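Local coordinates for protein R-imine reductase (Streptomyces kanamyceticus, PDB 3ZGY) that catalyses the NADPH-dependent, R-selective reduction of an imine substrate, at residues V107-G112 against A148-S153; D130-A135 against S157-H162. One frame throughout, in Å; residues are numbered along the deposited sequence.

Interaction 1 (V107-G112 against A148-S153); sequences VNLTSG and AVVLLS
Leu109 and Leu152 meet tip to tip, CD2 against CD2 at 3.6 Å, and cross obliquely. Both hold CG anti to the carbonyl carbon, and both are extended at chi2 (-180° and 174°). The CB of Leu109 points toward the 148-153 segment. That of Leu152 does not; only the end of its side chain comes close. Val107 and Val150 flank this pair, each at about a right angle to its leucine. Val107 CG1 lies 4.1 Å from Leu152 CD2, and Val150 CG1 lies 4.2 Å from Leu109 CD2. In both valines CG1 is the branch anti to the backbone N. These buried methyls pack on one face of the Rossmann-type sheet. Strands 105-108 and 150-153 are not neighbours there: strand 130-136 runs between them, so the side chains reach across it. After Asn108 the strand ends in an Asx turn. Asn108 OD1 accepts from Thr110 OG1 at 2.8 Å, in the carbonyl plane. It also accepts from Thr110 N at 3.2 Å, from above that plane. Asn108 ND2 is hydrogen-bonded to Tyr131 OH, which helps hold the amide. Ser111, which follows Thr110, belongs to the NADP(+) site, empty in this chain.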
loop_
_atom_site.group_PDB
_atom_site.type_symbol
_atom_site.label_atom_id
_atom_site.label_comp_id
_atom_site.label_asym_id
_atom_site.label_seq_id
_atom_site.Cartn_x
_atom_site.Cartn_y
_atom_site.Cartn_z
ATOM N N VAL D 107 9.724 -9.191 -28.124
ATOM C CA VAL D 107 9.466 -8.545 -26.812
ATOM C C VAL D 107 8.025 -8.832 -26.377
ATOM O O VAL D 107 7.068 -8.472 -27.067
ATOM C CB VAL D 107 9.664 -7.046 -26.908
ATOM C CG1 VAL D 107 9.324 -6.412 -25.592
ATOM C CG2 VAL D 107 11.085 -6.729 -27.285
ATOM N N ASN D 108 7.876 -9.530 -25.281
ATOM C CA ASN D 108 6.566 -10.040 -24.913
ATOM C C ASN D 108 6.060 -9.350 -23.682
ATOM O O ASN D 108 6.481 -9.638 -22.565
ATOM C CB ASN D 108 6.638 -11.517 -24.674
ATOM C CG ASN D 108 5.295 -12.130 -24.354
ATOM O OD1 ASN D 108 4.229 -11.512 -24.482
ATOM N ND2 ASN D 108 5.339 -13.372 -23.914
ATOM N N LEU D 109 5.190 -8.378 -23.900
ATOM C CA LEU D 109 4.726 -7.517 -22.823
ATOM C C LEU D 109 3.399 -8.009 -22.216
ATOM O O LEU D 109 2.817 -7.320 -21.371
ATOM C CB LEU D 109 4.593 -6.090 -23.348
ATOM C CG LEU D 109 5.875 -5.453 -23.875
ATOM C CD1 LEU D 109 5.582 -4.066 -24.347
ATOM C CD2 LEU D 109 6.954 -5.426 -22.818
ATOM N N THR D 110 2.944 -9.194 -22.638
ATOM C CA THR D 110 1.863 -9.904 -21.988
ATOM C C THR D 110 2.177 -10.190 -20.546
ATOM O O THR D 110 3.302 -10.526 -20.187
ATOM C CB THR D 110 1.605 -11.241 -22.687
ATOM O OG1 THR D 110 1.471 -11.006 -24.083
ATOM C CG2 THR D 110 0.359 -11.880 -22.207
ATOM N N SER D 111 1.164 -10.040 -19.698
ATOM C CA SER D 111 1.273 -10.380 -18.261
ATOM C C SER D 111 1.169 -11.872 -18.016
ATOM O O SER D 111 0.317 -12.526 -18.566
ATOM C CB SER D 111 0.154 -9.715 -17.468
ATOM O OG SER D 111 0.423 -8.358 -17.348
ATOM N N GLY D 112 2.032 -12.398 -17.171
ATOM C CA GLY D 112 1.991 -13.810 -16.791
ATOM C C GLY D 112 2.923 -14.136 -15.640
ATOM O O GLY D 112 3.475 -13.271 -15.031
ATOM N N ALA D 148 3.882 6.249 -18.140
ATOM C CA ALA D 148 4.083 4.847 -18.476
ATOM C C ALA D 148 5.184 4.244 -17.619
ATOM O O ALA D 148 6.221 4.878 -17.364
ATOM C CB ALA D 148 4.463 4.682 -19.928
ATOM N N VAL D 149 4.928 3.019 -17.189
ATOM C CA VAL D 149 5.930 2.159 -16.614
ATOM C C VAL D 149 5.901 0.842 -17.368
ATOM O O VAL D 149 4.861 0.191 -17.455
ATOM C CB VAL D 149 5.656 1.870 -15.132
ATOM C CG1 VAL D 149 6.756 0.990 -14.572
ATOM C CG2 VAL D 149 5.574 3.157 -14.352
ATOM N N VAL D 150 7.040 0.469 -17.930
ATOM C CA VAL D 150 7.137 -0.750 -18.724
ATOM C C VAL D 150 8.391 -1.400 -18.332
ATOM O O VAL D 150 9.449 -0.813 -18.480
ATOM C CB VAL D 150 7.192 -0.432 -20.201
ATOM C CG1 VAL D 150 7.289 -1.719 -20.958
ATOM C CG2 VAL D 150 5.954 0.330 -20.609
ATOM N N LEU D 151 8.279 -2.579 -17.746
ATOM C CA LEU D 151 9.453 -3.313 -17.235
ATOM C C LEU D 151 9.912 -4.334 -18.250
ATOM O O LEU D 151 9.096 -4.900 -18.984
ATOM C CB LEU D 151 9.104 -3.996 -15.951
ATOM C CG LEU D 151 8.470 -3.069 -14.905
ATOM C CD1 LEU D 151 8.058 -3.885 -13.700
ATOM C CD2 LEU D 151 9.404 -1.959 -14.482
ATOM N N LEU D 152 11.215 -4.506 -18.360
ATOM C CA LEU D 152 11.766 -5.414 -19.362
ATOM C C LEU D 152 12.865 -6.224 -18.708
ATOM O O LEU D 152 13.612 -5.690 -17.910
ATOM C CB LEU D 152 12.347 -4.610 -20.515
ATOM C CG LEU D 152 11.374 -3.782 -21.339
ATOM C CD1 LEU D 152 12.122 -2.939 -22.324
ATOM C CD2 LEU D 152 10.405 -4.634 -22.112
ATOM N N SER D 153 12.979 -7.494 -19.053
ATOM C CA SER D 153 14.030 -8.309 -18.492
ATOM C C SER D 153 14.431 -9.329 -19.517
ATOM O O SER D 153 13.639 -9.693 -20.414
ATOM C CB SER D 153 13.566 -8.975 -17.197
ATOM O OG SER D 153 12.345 -9.696 -17.419
#

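Interaction 2 (D130-A135 against S157-H162); sequences DYLDGA and SAFDPH
Strand 130-135 is extended, and the short helical turn at 157-159 lies over its beginning. The backbones come closest at Asp130 and Ala158, whose CA atoms are 5.3 Å apart. His162 N hydrogen-bonds back to Phe159 O at 2.9 Å, and His162 then takes the N-cap position of the next helix. Ala158 is the centre of the contact. Its CB points at the strand and sits between two side chains that point back at it. Asp130 CB is 3.7 Å from Ala158 CB, and Leu132 CD2 is 4.0 Å from the same methyl. Leu132 holds CG anti to the carbonyl carbon, and its two methyls share the work. CD2 goes to Ala158, while CD1 lies 4.0 Å from Phe159 CB and near the plane of the ring, at its edge. The Phe159 ring itself leads away from the strand, with CG anti to the backbone N (chi1 171°), and meets the ring of Tyr175. Tyr131 points the other way, and its OH donates to the anti lone pair of Asp133 OD2 at 2.6 Å. The strand is thus covered on both faces: helix 114-126 packs on Tyr131, while helix 163-167 packs on Leu132 and Phe159 through Leu166.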
loop_
_atom_site.group_PDB
_atom_site.type_symbol
_atom_site.label_atom_id
_atom_site.label_comp_id
_atom_site.label_asym_id
_atom_site.label_seq_id
_atom_site.Cartn_x
_atom_site.Cartn_y
_atom_site.Cartn_z
ATOM N N ASP D 130 16.220 -13.551 -30.115
ATOM C CA ASP D 130 16.414 -12.883 -28.874
ATOM C C ASP D 130 15.028 -12.612 -28.251
ATOM O O ASP D 130 14.046 -12.394 -28.958
ATOM C CB ASP D 130 17.112 -11.595 -29.163
ATOM C CG ASP D 130 18.545 -11.797 -29.483
ATOM O OD1 ASP D 130 19.350 -12.053 -28.522
ATOM O OD2 ASP D 130 18.885 -11.641 -30.674
ATOM N N TYR D 131 14.965 -12.579 -26.941
ATOM C CA TYR D 131 13.698 -12.521 -26.253
ATOM C C TYR D 131 13.821 -11.636 -25.041
ATOM O O TYR D 131 14.680 -11.855 -24.191
ATOM C CB TYR D 131 13.254 -13.926 -25.801
ATOM C CG TYR D 131 11.928 -13.954 -25.102
ATOM C CD1 TYR D 131 10.734 -13.783 -25.836
ATOM C CD2 TYR D 131 11.827 -14.166 -23.737
ATOM C CE1 TYR D 131 9.508 -13.847 -25.230
ATOM C CE2 TYR D 131 10.591 -14.209 -23.131
ATOM C CZ TYR D 131 9.439 -14.011 -23.873
ATOM O OH TYR D 131 8.189 -14.013 -23.266
ATOM N N LEU D 132 12.952 -10.639 -24.974
ATOM C CA LEU D 132 12.703 -9.909 -23.732
ATOM C C LEU D 132 11.310 -10.153 -23.233
ATOM O O LEU D 132 10.335 -10.191 -24.001
ATOM C CB LEU D 132 12.793 -8.424 -23.941
ATOM C CG LEU D 132 14.145 -7.877 -24.272
ATOM C CD1 LEU D 132 13.970 -6.400 -24.520
ATOM C CD2 LEU D 132 15.127 -8.109 -23.155
ATOM N N ASP D 133 11.203 -10.336 -21.931
ATOM C CA ASP D 133 9.924 -10.524 -21.337
ATOM C C ASP D 133 9.660 -9.326 -20.539
ATOM O O ASP D 133 10.518 -8.870 -19.763
ATOM C CB ASP D 133 9.878 -11.754 -20.489
ATOM C CG ASP D 133 8.463 -12.153 -20.184
ATOM O OD1 ASP D 133 7.886 -11.529 -19.224
ATOM O OD2 ASP D 133 7.956 -13.087 -20.875
ATOM N N GLY D 134 8.481 -8.763 -20.737
ATOM C CA GLY D 134 8.089 -7.590 -19.927
ATOM C C GLY D 134 6.708 -7.566 -19.332
ATOM O O GLY D 134 5.909 -8.520 -19.463
ATOM N N ALA D 135 6.432 -6.447 -18.697
ATOM C CA ALA D 135 5.149 -6.202 -18.010
ATOM C C ALA D 135 4.840 -4.699 -17.993
ATOM O O ALA D 135 5.747 -3.860 -17.874
ATOM C CB ALA D 135 5.256 -6.692 -16.586
ATOM N N SER D 157 22.072 -8.141 -24.717
ATOM C CA SER D 157 22.134 -8.318 -26.163
ATOM C C SER D 157 20.798 -8.201 -26.864
ATOM O O SER D 157 20.742 -7.935 -28.077
ATOM C CB SER D 157 22.754 -9.673 -26.483
ATOM O OG SER D 157 21.908 -10.699 -26.056
ATOM N N ALA D 158 19.722 -8.500 -26.148
ATOM C CA ALA D 158 18.391 -8.405 -26.733
ATOM C C ALA D 158 17.814 -7.006 -26.516
ATOM O O ALA D 158 17.060 -6.531 -27.339
ATOM C CB ALA D 158 17.470 -9.438 -26.154
ATOM N N PHE D 159 18.238 -6.321 -25.461
ATOM C CA PHE D 159 17.656 -5.018 -25.166
ATOM C C PHE D 159 18.397 -3.856 -25.808
ATOM O O PHE D 159 17.785 -3.020 -26.448
ATOM C CB PHE D 159 17.599 -4.809 -23.683
ATOM C CG PHE D 159 17.219 -3.426 -23.301
ATOM C CD1 PHE D 159 15.973 -2.971 -23.530
ATOM C CD2 PHE D 159 18.125 -2.586 -22.731
ATOM C CE1 PHE D 159 15.613 -1.673 -23.209
ATOM C CE2 PHE D 159 17.793 -1.306 -22.385
ATOM C CZ PHE D 159 16.524 -0.844 -22.631
ATOM N N ASP D 160 19.712 -3.778 -25.597
ATOM C CA ASP D 160 20.532 -2.674 -26.083
ATOM C C ASP D 160 20.269 -2.310 -27.585
ATOM O O ASP D 160 20.027 -1.150 -27.893
ATOM C CB ASP D 160 22.014 -2.951 -25.812
ATOM C CG ASP D 160 22.351 -2.947 -24.318
ATOM O OD1 ASP D 160 21.591 -2.396 -23.514
ATOM O OD2 ASP D 160 23.427 -3.440 -23.912
ATOM N N PRO D 161 20.321 -3.265 -28.505
ATOM C CA PRO D 161 20.107 -2.892 -29.873
ATOM C C PRO D 161 18.756 -2.195 -30.146
ATOM O O PRO D 161 18.640 -1.590 -31.174
ATOM C CB PRO D 161 20.107 -4.224 -30.613
ATOM C CG PRO D 161 20.921 -5.123 -29.773
ATOM C CD PRO D 161 20.587 -4.707 -28.372
ATOM N N HIS D 162 17.763 -2.312 -29.245
ATOM C CA HIS D 162 16.462 -1.699 -29.423
ATOM C C HIS D 162 16.062 -0.792 -28.321
ATOM O O HIS D 162 14.882 -0.422 -28.192
ATOM C CB HIS D 162 15.419 -2.756 -29.552
ATOM C CG HIS D 162 15.622 -3.611 -30.743
ATOM N ND1 HIS D 162 16.060 -4.917 -30.653
ATOM C CD2 HIS D 162 15.419 -3.359 -32.059
ATOM C CE1 HIS D 162 16.130 -5.435 -31.865
ATOM N NE2 HIS D 162 15.712 -4.524 -32.728
#

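The two interactions lie within the NAD-binding domain, with centres about 10 Å apart. Their segments alternate along the chain: 107-112, 130-135, 148-153, 157-162. Strand 130-136 links them. It lies between strands 105-108 and 150-153, parallel to the first and antiparallel to the second. Probable hydrogen bonds from Gly134 N to Asn108 O and from Leu151 N to Ala135 O join it to both. Apolar packing also connects the contacts, with Leu109 CD2 against the CA of Gly134. Interaction 1 is buried nearer the chain centre and leads to the NADP(+) site. Interaction 2 is partly buried and lies further out, at the start of the strand.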